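Local atomic coordinates of 401aa long hypothetical glucose-1-phosphate thymidylyltransferase (Sulfolobus tokodaii, PDB entry 2GGO), a protein that probably catalyses nucleotidyl transfer to sugar 1-phosphates and, as a bifunctional enzyme, takes part in making UDP-N-acetylglucosamine and UDP-N-acetylgalactosamine. Residues Glu236-Lys242 with Ile253-Ile259; Gly272-Arg278 with Ile289-Val295; Ile282-Lys288 with Ser298-Ser304; Val245-Ala251 with Val263-Ser269. All coordinates share one frame; numbering follows the deposited sequence.

All four contacts join successive coils of the left-handed parallel beta-helix that forms the C-terminal part of the chain, each pairing a segment in parallel with its equivalent one turn later. Contacts 1 and 2, centres about 10 Å apart, both reach one sheet, where strands 258-260 and 276-277 are neighbours. Contacts 4 and 3, centres about 10 Å apart, share another through strands 263-265 and 281-283. Along the chain the interleaved contacts 1 and 4 precede the interleaved contacts 2 and 3, so coils stack progressively in one direction to build the domain. Isoleucine, valine and leucine from different walls pack together inside, between contacts 1 and 4 and between 2 and 3, an apolar core running between coils.

Contact 1: residues Glu236-Lys242 with Ile253-Ile259; sequences EDNVKIK and IKSGTYI
Val239 and Ile253 meet at about a right angle on the close-packed side of this coil pair. Val239 CG1 rests 3.6 Å from Ile253 CG2, while its other branch, CG2, lies against the backbone O of Lys254 at 3.3 Å. Beta-branched residues suit the place, being compact and at ease in extended backbone. Parallel pairing continues the grip: Lys240 N bonds Thr257 O, Lys240 O receives Ile259 N at 2.8 Å, and Lys242 N bonds Ile259 O. At the corner, Gly256 N reaches Asn238 O from above the carbonyl plane, and its positive phi (90°) at the third position of a type II turn is readily adopted by glycine. Thr257 ties the same turn, its OG1 donating to Lys254 O at 2.7 Å.

The outer side is looser and polar. Tyr258, with CG anti to the backbone N (chi1 -160°), runs alongside Lys240, whose CB sits 3.5 Å from CD1 of the ring. The bent chain of Lys242 brings NZ to Tyr258 OH at 2.9 Å. Long amphipathic chains fit here, methylenes beside the ring, the Lys242 ammonium at the phenol oxygen, Lys240 exposed. On the turn itself, Ser255 N donates to Glu236 OE1 at 3.1 Å.

Inside the coil, Ile253 packs on Ile247 and Ile265, and Ile259 on Val245 and Ile265, so strands 245-247 and 263-265 back this wall; strand 276-277 continues the sheet beyond Tyr258.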
# COMPACT_ATOMS: atom_id res chain seq x y z
N GLU A 236 -12.02 -21.69 21.39
CA GLU A 236 -12.13 -22.84 22.27
C GLU A 236 -11.78 -22.38 23.65
O GLU A 236 -11.44 -21.21 23.84
CB GLU A 236 -11.15 -23.93 21.86
CG GLU A 236 -11.42 -24.56 20.52
CD GLU A 236 -10.51 -25.75 20.22
OE1 GLU A 236 -9.46 -25.93 20.90
OE2 GLU A 236 -10.85 -26.51 19.28
N ASP A 237 -11.87 -23.29 24.61
CA ASP A 237 -11.45 -22.94 25.95
C ASP A 237 -9.92 -22.84 26.06
O ASP A 237 -9.19 -23.40 25.25
CB ASP A 237 -12.11 -23.79 27.05
CG ASP A 237 -11.83 -25.25 26.90
OD1 ASP A 237 -10.95 -25.64 26.11
OD2 ASP A 237 -12.50 -26.04 27.60
N ASN A 238 -9.47 -22.09 27.05
CA ASN A 238 -8.07 -21.78 27.25
C ASN A 238 -7.39 -21.00 26.17
O ASN A 238 -6.26 -21.28 25.83
CB ASN A 238 -7.28 -23.04 27.57
CG ASN A 238 -7.67 -23.59 28.87
OD1 ASN A 238 -8.38 -24.60 28.96
ND2 ASN A 238 -7.30 -22.88 29.92
N VAL A 239 -8.09 -20.01 25.64
CA VAL A 239 -7.48 -19.03 24.79
C VAL A 239 -7.47 -17.76 25.63
O VAL A 239 -8.47 -17.43 26.22
CB VAL A 239 -8.24 -18.91 23.47
CG1 VAL A 239 -7.58 -17.89 22.58
CG2 VAL A 239 -8.28 -20.25 22.77
N LYS A 240 -6.33 -17.09 25.77
CA LYS A 240 -6.31 -15.83 26.48
C LYS A 240 -6.37 -14.70 25.48
O LYS A 240 -5.57 -14.66 24.53
CB LYS A 240 -5.07 -15.68 27.34
CG LYS A 240 -4.94 -14.35 28.13
CD LYS A 240 -5.89 -14.35 29.37
CE LYS A 240 -5.22 -13.81 30.65
NZ LYS A 240 -4.34 -14.85 31.27
N ILE A 241 -7.30 -13.76 25.69
CA ILE A 241 -7.33 -12.54 24.89
C ILE A 241 -7.21 -11.24 25.69
O ILE A 241 -7.95 -11.01 26.64
CB ILE A 241 -8.57 -12.48 24.02
CG1 ILE A 241 -8.74 -13.80 23.26
CG2 ILE A 241 -8.47 -11.31 23.08
CD1 ILE A 241 -10.02 -13.92 22.48
N LYS A 242 -6.27 -10.40 25.29
CA LYS A 242 -6.12 -9.05 25.81
C LYS A 242 -6.25 -7.99 24.69
O LYS A 242 -5.79 -8.18 23.57
CB LYS A 242 -4.77 -8.90 26.52
CG LYS A 242 -4.69 -9.67 27.83
CD LYS A 242 -3.34 -10.32 27.97
CE LYS A 242 -3.04 -10.70 29.41
NZ LYS A 242 -1.63 -10.31 29.72
N ILE A 253 -10.16 -20.63 16.78
CA ILE A 253 -9.04 -20.42 17.69
C ILE A 253 -8.97 -21.48 18.80
O ILE A 253 -9.86 -21.61 19.62
CB ILE A 253 -9.09 -19.03 18.32
CG1 ILE A 253 -9.39 -17.97 17.22
CG2 ILE A 253 -7.84 -18.79 19.08
CD1 ILE A 253 -9.03 -16.57 17.56
N LYS A 254 -7.88 -22.25 18.79
CA LYS A 254 -7.71 -23.44 19.58
C LYS A 254 -6.98 -23.14 20.84
O LYS A 254 -6.25 -22.14 20.96
CB LYS A 254 -6.95 -24.49 18.78
CG LYS A 254 -7.58 -24.77 17.43
CD LYS A 254 -6.98 -25.99 16.79
CE LYS A 254 -7.64 -26.36 15.41
NZ LYS A 254 -6.72 -27.24 14.59
N SER A 255 -7.20 -24.01 21.81
CA SER A 255 -6.75 -23.80 23.17
C SER A 255 -5.24 -23.58 23.26
O SER A 255 -4.49 -24.03 22.39
CB SER A 255 -7.19 -25.00 24.03
OG SER A 255 -8.57 -25.27 23.77
N GLY A 256 -4.82 -22.84 24.27
CA GLY A 256 -3.40 -22.58 24.46
C GLY A 256 -2.98 -21.34 23.72
O GLY A 256 -1.92 -20.78 23.99
N THR A 257 -3.82 -20.87 22.81
CA THR A 257 -3.54 -19.65 22.09
C THR A 257 -3.60 -18.42 22.99
O THR A 257 -4.46 -18.35 23.85
CB THR A 257 -4.45 -19.48 20.91
OG1 THR A 257 -4.27 -20.57 20.03
CG2 THR A 257 -4.14 -18.20 20.18
N TYR A 258 -2.67 -17.49 22.77
CA TYR A 258 -2.52 -16.27 23.59
C TYR A 258 -2.42 -15.07 22.68
O TYR A 258 -1.54 -15.00 21.82
CB TYR A 258 -1.25 -16.34 24.42
CG TYR A 258 -1.18 -15.42 25.64
CD1 TYR A 258 -1.58 -15.86 26.90
CD2 TYR A 258 -0.65 -14.12 25.54
CE1 TYR A 258 -1.47 -15.05 28.03
CE2 TYR A 258 -0.53 -13.30 26.68
CZ TYR A 258 -0.95 -13.78 27.91
OH TYR A 258 -0.84 -13.02 29.03
N ILE A 259 -3.34 -14.12 22.84
CA ILE A 259 -3.49 -12.99 21.91
C ILE A 259 -3.30 -11.71 22.72
O ILE A 259 -3.98 -11.51 23.71
CB ILE A 259 -4.88 -13.08 21.17
CG1 ILE A 259 -4.99 -14.39 20.39
CG2 ILE A 259 -5.14 -11.92 20.26
CD1 ILE A 259 -6.38 -14.61 19.74

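Contact 2: residues Gly272-Arg278 with Ile289-Val295; sequences GPNSYLR and IGASVEV
Arg278 and Glu294 form a salt bridge across the two coils: NH1 lies 2.7 Å from OE2, near the guanidinium edge but tilted from its plane, with a bent N-H...O angle of 137°. Glu294 stretches out at full length (chi1 178°) and therefore runs alongside Tyr276, its CD 3.6 Å from ring atom CD2. Arg278 CG sits over one face of that ring, toward the rim, so the tyrosine gives the charged pair an apolar flank. In the next shell Tyr276 OH is hydrogen-bonded to Glu260, and Tyr311 touches both Arg278 and Glu294.

What sets these residues level is the backbone ladder. Tyr276 N bonds Val293 O at 3.1 Å and Arg278 N bonds Val295 O at 2.9 Å, with a weak Val295 N to Tyr276 O bond between them. Ser275, small enough for the corner, donates OG to Gly290 O at 2.6 Å from above the carbonyl plane. On the inward face Leu277 CD2 meets Ile289 CG2 at 3.8 Å.

Equivalent positions 18 residues apart, three hexapeptides to a coil, with short parallel strands and tight corners, mark the hexapeptide-repeat family, whose coils wind into a left-handed parallel beta-helix.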
# COMPACT_ATOMS: atom_id res chain seq x y z
N GLY A 272 -3.73 -21.82 16.23
CA GLY A 272 -3.52 -22.72 17.34
C GLY A 272 -3.36 -24.19 16.97
O GLY A 272 -3.35 -24.56 15.77
N PRO A 273 -3.17 -25.03 17.97
CA PRO A 273 -3.16 -24.70 19.41
C PRO A 273 -1.84 -24.05 19.82
O PRO A 273 -0.89 -24.16 19.07
CB PRO A 273 -3.24 -26.07 20.06
CG PRO A 273 -2.61 -26.99 19.09
CD PRO A 273 -2.91 -26.45 17.73
N ASN A 274 -1.80 -23.36 20.96
CA ASN A 274 -0.52 -22.93 21.50
C ASN A 274 0.17 -21.96 20.55
O ASN A 274 1.37 -21.98 20.36
CB ASN A 274 0.34 -24.16 21.76
CG ASN A 274 -0.24 -25.09 22.85
OD1 ASN A 274 -0.86 -24.60 23.80
ND2 ASN A 274 -0.05 -26.43 22.71
N SER A 275 -0.61 -21.10 19.92
CA SER A 275 -0.07 -19.99 19.17
C SER A 275 0.04 -18.72 20.01
O SER A 275 -0.69 -18.55 20.97
CB SER A 275 -0.94 -19.69 17.99
OG SER A 275 -0.95 -20.78 17.12
N TYR A 276 0.86 -17.78 19.59
CA TYR A 276 1.00 -16.52 20.32
C TYR A 276 0.88 -15.39 19.31
O TYR A 276 1.76 -15.21 18.53
CB TYR A 276 2.37 -16.44 21.00
CG TYR A 276 2.70 -15.25 21.92
CD1 TYR A 276 1.74 -14.35 22.38
CD2 TYR A 276 4.03 -15.02 22.32
CE1 TYR A 276 2.10 -13.28 23.22
CE2 TYR A 276 4.39 -13.94 23.14
CZ TYR A 276 3.41 -13.09 23.58
OH TYR A 276 3.73 -12.06 24.41
N LEU A 277 -0.24 -14.65 19.33
CA LEU A 277 -0.37 -13.48 18.45
C LEU A 277 -0.11 -12.18 19.21
O LEU A 277 -0.74 -11.91 20.22
CB LEU A 277 -1.70 -13.46 17.75
CG LEU A 277 -2.12 -14.75 17.04
CD1 LEU A 277 -3.47 -14.57 16.43
CD2 LEU A 277 -1.09 -15.19 15.96
N ARG A 278 0.83 -11.38 18.74
CA ARG A 278 1.23 -10.21 19.48
C ARG A 278 0.72 -8.98 18.77
O ARG A 278 0.29 -9.08 17.61
CB ARG A 278 2.76 -10.15 19.64
CG ARG A 278 3.29 -11.10 20.74
CD ARG A 278 4.79 -11.33 20.60
NE ARG A 278 5.46 -10.08 20.87
CZ ARG A 278 6.72 -9.80 20.52
NH1 ARG A 278 7.44 -10.67 19.81
NH2 ARG A 278 7.24 -8.63 20.83
N ILE A 289 -1.99 -20.35 11.38
CA ILE A 289 -0.96 -20.03 12.38
C ILE A 289 -1.06 -21.17 13.39
O ILE A 289 -2.06 -21.24 14.15
CB ILE A 289 -1.20 -18.65 13.06
CG1 ILE A 289 -1.29 -17.52 12.05
CG2 ILE A 289 -0.12 -18.35 14.09
CD1 ILE A 289 -0.05 -17.18 11.26
N GLY A 290 -0.03 -22.04 13.42
CA GLY A 290 0.05 -23.34 14.17
C GLY A 290 0.71 -23.31 15.51
O GLY A 290 0.95 -22.25 16.06
N ALA A 291 1.04 -24.48 16.04
CA ALA A 291 1.56 -24.60 17.40
C ALA A 291 2.98 -24.12 17.42
O ALA A 291 3.77 -24.49 16.52
CB ALA A 291 1.47 -26.02 17.88
N SER A 292 3.33 -23.40 18.49
CA SER A 292 4.61 -22.76 18.63
C SER A 292 4.97 -21.81 17.54
O SER A 292 6.17 -21.75 17.17
CB SER A 292 5.76 -23.77 18.77
OG SER A 292 5.57 -24.71 19.81
N VAL A 293 3.98 -21.08 17.02
CA VAL A 293 4.21 -20.03 16.04
C VAL A 293 3.90 -18.69 16.69
O VAL A 293 2.84 -18.50 17.33
CB VAL A 293 3.37 -20.25 14.75
CG1 VAL A 293 3.49 -19.05 13.81
CG2 VAL A 293 3.77 -21.52 14.08
N GLU A 294 4.82 -17.73 16.55
CA GLU A 294 4.58 -16.42 17.16
C GLU A 294 4.67 -15.39 16.00
O GLU A 294 5.53 -15.49 15.11
CB GLU A 294 5.60 -16.17 18.31
CG GLU A 294 5.52 -14.75 19.07
CD GLU A 294 6.68 -14.46 19.99
OE1 GLU A 294 7.32 -15.35 20.57
OE2 GLU A 294 7.00 -13.27 20.16
N VAL A 295 3.75 -14.42 16.00
CA VAL A 295 3.71 -13.36 15.01
C VAL A 295 3.57 -12.03 15.72
O VAL A 295 2.89 -11.95 16.75
CB VAL A 295 2.49 -13.55 14.03
CG1 VAL A 295 2.39 -12.39 13.04
CG2 VAL A 295 2.58 -14.86 13.32

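Contact 3: residues Ile282-Lys288 with Ser298-Ser304; sequences ILVEKNK and SVIMEGS
The carboxylates of Glu285 and Glu302 approach one another without stacking, their planes 59° apart. Glu285 OE1 lies 3.2 Å from the methylene CG of Glu302, and the charged oxygens stay farther off, OE1 of Glu285 being 4.6 Å from OE2 of Glu302. Val284 CG2 borders the second carboxylate, 3.8 Å from Glu302 CD. The first torsion of Glu302, with CG opposite its carbonyl carbon, sets that CG 3.6 Å from Val284 CG2, and the bend at chi2 (91°) turns CD toward the same methyl. The like charge is probably eased by Arg21, which forms a salt bridge with Glu302 OE1.

Peptide groups carry the rest of the pairing. Ile300 N bonds Ile282 O, and Val284 N points almost straight at Ile300 O, 2.9 Å away with an N-H...O angle of 174°. Where the strands give way to the corner, Gly303 N takes over, donating to Glu285 O at 2.7 Å. Gly303 is the third residue of a type II turn running from Met301 to Ser304, a position with positive phi that glycine enters without strain. Lys288 N to Ser304 O, 3.2 Å, resumes the pairing after the corner. Facing inward, Leu283 CD2 meets Ile300 CD1 at 3.9 Å with the two side chains side by side, aliphatic shapes apt for a dry interior.

The opposite face of the sheet is also covered. Ile282 and Val299 pack on Asn219 of helix 212-225, Ile282 also on Leu223, and Met301 on Ile215, while Val284 and Met301 touch Pro27 of strand 27-28. Strand 263-265 continues the sheet past Leu283.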
# COMPACT_ATOMS: atom_id res chain seq x y z
N ILE A 282 -1.83 -8.99 11.75
CA ILE A 282 -2.93 -8.83 10.82
C ILE A 282 -2.98 -10.03 9.91
O ILE A 282 -2.13 -10.20 9.06
CB ILE A 282 -2.78 -7.44 10.01
CG1 ILE A 282 -3.07 -6.26 10.98
CG2 ILE A 282 -3.67 -7.36 8.71
CD1 ILE A 282 -1.91 -5.25 10.95
N LEU A 283 -3.95 -10.91 10.10
CA LEU A 283 -4.02 -12.03 9.18
C LEU A 283 -5.16 -11.74 8.25
O LEU A 283 -6.31 -11.76 8.74
CB LEU A 283 -4.34 -13.33 9.94
CG LEU A 283 -3.37 -13.45 11.13
CD1 LEU A 283 -3.87 -14.48 12.19
CD2 LEU A 283 -2.03 -13.82 10.59
N VAL A 284 -4.90 -11.49 6.97
CA VAL A 284 -5.97 -10.91 6.13
C VAL A 284 -7.17 -11.82 5.86
O VAL A 284 -8.31 -11.37 5.90
CB VAL A 284 -5.53 -10.17 4.85
CG1 VAL A 284 -4.17 -9.53 4.92
CG2 VAL A 284 -5.79 -10.93 3.58
N GLU A 285 -6.93 -13.10 5.63
CA GLU A 285 -7.97 -14.02 5.27
C GLU A 285 -7.42 -15.45 5.20
O GLU A 285 -6.42 -15.69 4.52
CB GLU A 285 -8.47 -13.65 3.88
CG GLU A 285 -9.39 -14.65 3.25
CD GLU A 285 -9.79 -14.25 1.84
OE1 GLU A 285 -9.23 -13.28 1.27
OE2 GLU A 285 -10.68 -14.91 1.28
N LYS A 286 -8.11 -16.39 5.84
CA LYS A 286 -7.85 -17.79 5.64
C LYS A 286 -6.40 -18.21 5.90
O LYS A 286 -5.74 -18.87 5.06
CB LYS A 286 -8.24 -18.17 4.21
CG LYS A 286 -9.72 -18.42 4.08
CD LYS A 286 -10.06 -18.84 2.69
CE LYS A 286 -11.57 -18.82 2.49
NZ LYS A 286 -11.79 -18.77 1.00
N ASN A 287 -5.90 -17.81 7.08
CA ASN A 287 -4.50 -18.00 7.38
C ASN A 287 -4.40 -19.12 8.35
O ASN A 287 -5.32 -19.35 9.09
CB ASN A 287 -3.90 -16.74 7.97
CG ASN A 287 -3.86 -15.62 6.99
OD1 ASN A 287 -3.05 -15.58 6.08
ND2 ASN A 287 -4.74 -14.68 7.17
N LYS A 288 -3.33 -19.90 8.26
CA LYS A 288 -3.04 -20.88 9.29
C LYS A 288 -1.80 -20.46 10.06
O LYS A 288 -0.75 -20.15 9.45
CB LYS A 288 -2.95 -22.31 8.75
CG LYS A 288 -2.66 -23.38 9.90
CD LYS A 288 -3.54 -24.62 9.79
CE LYS A 288 -3.57 -25.52 11.03
NZ LYS A 288 -2.20 -25.59 11.47
N SER A 298 2.96 -7.81 11.77
CA SER A 298 3.13 -8.23 10.37
C SER A 298 1.79 -8.38 9.71
O SER A 298 0.79 -8.58 10.36
CB SER A 298 3.85 -9.60 10.28
OG SER A 298 4.83 -9.65 11.29
N VAL A 299 1.83 -8.37 8.39
CA VAL A 299 0.69 -8.49 7.55
C VAL A 299 0.93 -9.77 6.80
O VAL A 299 1.95 -9.93 6.11
CB VAL A 299 0.61 -7.30 6.57
CG1 VAL A 299 -0.67 -7.36 5.76
CG2 VAL A 299 0.68 -5.96 7.40
N ILE A 300 0.01 -10.68 6.95
CA ILE A 300 0.16 -12.00 6.30
C ILE A 300 -1.13 -12.14 5.47
O ILE A 300 -2.22 -12.17 6.00
CB ILE A 300 0.32 -13.12 7.36
CG1 ILE A 300 1.61 -12.92 8.21
CG2 ILE A 300 0.40 -14.48 6.75
CD1 ILE A 300 1.68 -13.84 9.48
N MET A 301 -0.95 -12.16 4.15
CA MET A 301 -2.04 -12.12 3.21
C MET A 301 -2.74 -13.46 3.00
O MET A 301 -2.46 -14.47 3.67
CB MET A 301 -1.56 -11.47 1.90
CG MET A 301 -1.05 -10.01 2.09
SD MET A 301 -0.29 -9.21 0.68
CE MET A 301 0.24 -7.71 1.49
N GLU A 302 -3.66 -13.46 2.04
CA GLU A 302 -4.72 -14.47 1.90
C GLU A 302 -4.22 -15.91 1.82
O GLU A 302 -3.44 -16.22 0.93
CB GLU A 302 -5.49 -14.19 0.58
CG GLU A 302 -6.15 -12.82 0.48
CD GLU A 302 -5.29 -11.73 -0.15
OE1 GLU A 302 -4.06 -11.89 -0.24
OE2 GLU A 302 -5.84 -10.68 -0.56
N GLY A 303 -4.76 -16.79 2.66
CA GLY A 303 -4.46 -18.21 2.59
C GLY A 303 -3.01 -18.59 2.87
O GLY A 303 -2.62 -19.72 2.63
N SER A 304 -2.21 -17.68 3.39
CA SER A 304 -0.81 -18.00 3.76
C SER A 304 -0.73 -18.77 5.03
O SER A 304 -1.53 -18.59 5.90
CB SER A 304 0.02 -16.76 3.86
OG SER A 304 0.28 -16.32 2.53

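Contact 4: residues Val245-Ala251 with Val263-Ser269; sequences VIIEEDA and VYIGKGS
Tyr264 reaches straight out from its strand, its first torsion almost fully extended (chi1 -177°), and the bend of Glu248 at chi2 (-102°) swings the carboxylate to the tyrosine hydroxyl. Tyr264 OH donates to Glu248 OE2 at 2.6 Å, a bond of weak geometry, ring and carboxylate planes 56° apart. Ile246 CG2 lies 3.7 Å from ring atom CE1, so the tyrosine is apolar along its flank and polar at its end. A water accepts from Lys267 N at 2.9 Å and gives a weak bond to the same OE2.

Lys267 and Glu249 run side by side. Each has CG between its backbone N and carbonyl carbon, the crowded position, and their long salt bridge, NZ to OE2, spans 3.5 Å. The strands beneath are parallel: Ile246 N bonds Val263 O and Ile265 N bonds Ile246 O, the latter at 2.7 Å. Inside, the small side chain of Ala251 fits beside Ile265 at the corner, CB 4.1 Å from CG2.

The inward face is aliphatic, the outer sets Ile246 against the Tyr264 ring, and charges gather at the strand end and turn; Lys267 NZ, 4.3 Å from Glu248 OE2, would probably help keep that carboxylate ionised.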
# COMPACT_ATOMS: atom_id res chain seq x y z
N VAL A 245 -9.30 -7.23 19.63
CA VAL A 245 -9.14 -8.36 18.75
C VAL A 245 -10.32 -8.53 17.81
O VAL A 245 -11.44 -8.71 18.26
CB VAL A 245 -8.92 -9.65 19.57
CG1 VAL A 245 -8.59 -10.81 18.67
CG2 VAL A 245 -7.76 -9.44 20.53
N ILE A 246 -10.07 -8.50 16.50
CA ILE A 246 -11.12 -8.76 15.52
C ILE A 246 -11.03 -10.21 15.09
O ILE A 246 -10.06 -10.63 14.46
CB ILE A 246 -11.06 -7.83 14.29
CG1 ILE A 246 -11.34 -6.39 14.68
CG2 ILE A 246 -12.10 -8.20 13.29
CD1 ILE A 246 -10.21 -5.73 15.48
N ILE A 247 -12.05 -10.97 15.45
CA ILE A 247 -12.15 -12.34 15.00
C ILE A 247 -13.33 -12.43 14.02
O ILE A 247 -14.49 -12.18 14.39
CB ILE A 247 -12.32 -13.33 16.17
CG1 ILE A 247 -11.26 -13.07 17.24
CG2 ILE A 247 -12.23 -14.76 15.64
CD1 ILE A 247 -11.43 -13.79 18.55
N GLU A 248 -13.02 -12.82 12.79
CA GLU A 248 -14.00 -12.84 11.73
C GLU A 248 -14.65 -14.18 11.58
O GLU A 248 -14.23 -15.16 12.19
CB GLU A 248 -13.32 -12.52 10.44
CG GLU A 248 -12.68 -11.22 10.49
CD GLU A 248 -13.51 -10.25 9.79
OE1 GLU A 248 -14.60 -9.89 10.36
OE2 GLU A 248 -13.07 -9.89 8.65
N GLU A 249 -15.69 -14.22 10.76
CA GLU A 249 -16.51 -15.40 10.71
C GLU A 249 -15.75 -16.54 10.12
O GLU A 249 -14.91 -16.36 9.25
CB GLU A 249 -17.78 -15.13 9.90
CG GLU A 249 -17.53 -14.47 8.55
CD GLU A 249 -18.82 -14.34 7.70
OE1 GLU A 249 -19.92 -14.08 8.29
OE2 GLU A 249 -18.71 -14.50 6.45
N ASP A 250 -16.06 -17.72 10.62
CA ASP A 250 -15.43 -18.96 10.22
C ASP A 250 -14.04 -19.18 10.80
O ASP A 250 -13.49 -20.25 10.64
CB ASP A 250 -15.47 -19.12 8.70
CG ASP A 250 -16.90 -19.16 8.19
OD1 ASP A 250 -17.71 -19.86 8.85
OD2 ASP A 250 -17.21 -18.46 7.18
N ALA A 251 -13.52 -18.18 11.53
CA ALA A 251 -12.22 -18.31 12.18
C ALA A 251 -12.31 -19.18 13.43
O ALA A 251 -13.29 -19.10 14.20
CB ALA A 251 -11.59 -16.92 12.47
N VAL A 263 -5.12 -7.09 17.25
CA VAL A 263 -4.91 -8.16 16.33
C VAL A 263 -6.12 -8.32 15.46
O VAL A 263 -7.25 -8.33 15.95
CB VAL A 263 -4.67 -9.44 17.13
CG1 VAL A 263 -4.99 -10.68 16.35
CG2 VAL A 263 -3.25 -9.43 17.69
N TYR A 264 -5.89 -8.46 14.18
CA TYR A 264 -6.94 -8.72 13.22
C TYR A 264 -6.83 -10.17 12.74
O TYR A 264 -5.79 -10.57 12.13
CB TYR A 264 -6.75 -7.81 12.01
CG TYR A 264 -7.85 -7.96 10.99
CD1 TYR A 264 -9.09 -7.36 11.20
CD2 TYR A 264 -7.69 -8.72 9.84
CE1 TYR A 264 -10.07 -7.46 10.31
CE2 TYR A 264 -8.75 -8.86 8.93
CZ TYR A 264 -9.92 -8.20 9.18
OH TYR A 264 -10.99 -8.30 8.33
N ILE A 265 -7.88 -10.96 12.96
CA ILE A 265 -7.90 -12.35 12.48
C ILE A 265 -8.89 -12.57 11.33
O ILE A 265 -10.07 -12.72 11.56
CB ILE A 265 -8.14 -13.36 13.67
CG1 ILE A 265 -7.12 -13.03 14.79
CG2 ILE A 265 -8.10 -14.80 13.17
CD1 ILE A 265 -6.98 -13.98 15.86
N GLY A 266 -8.38 -12.63 10.10
CA GLY A 266 -9.26 -12.69 8.91
C GLY A 266 -10.16 -13.91 8.86
O GLY A 266 -9.94 -14.87 9.56
N LYS A 267 -11.16 -13.91 7.99
CA LYS A 267 -12.16 -14.98 7.98
C LYS A 267 -11.63 -16.34 7.54
O LYS A 267 -10.80 -16.44 6.66
CB LYS A 267 -13.42 -14.57 7.18
CG LYS A 267 -13.20 -14.17 5.75
CD LYS A 267 -14.56 -13.69 5.11
CE LYS A 267 -14.96 -12.23 5.51
NZ LYS A 267 -16.06 -12.21 6.55
N GLY A 268 -12.10 -17.39 8.17
CA GLY A 268 -11.66 -18.69 7.76
C GLY A 268 -10.29 -19.03 8.33
O GLY A 268 -9.74 -20.06 8.01
N SER A 269 -9.74 -18.19 9.19
CA SER A 269 -8.45 -18.49 9.80
C SER A 269 -8.49 -19.65 10.78
O SER A 269 -9.53 -19.94 11.35
CB SER A 269 -7.89 -17.26 10.46
OG SER A 269 -7.49 -16.38 9.40
O HOH W 1 -11.18 -11.46 6.39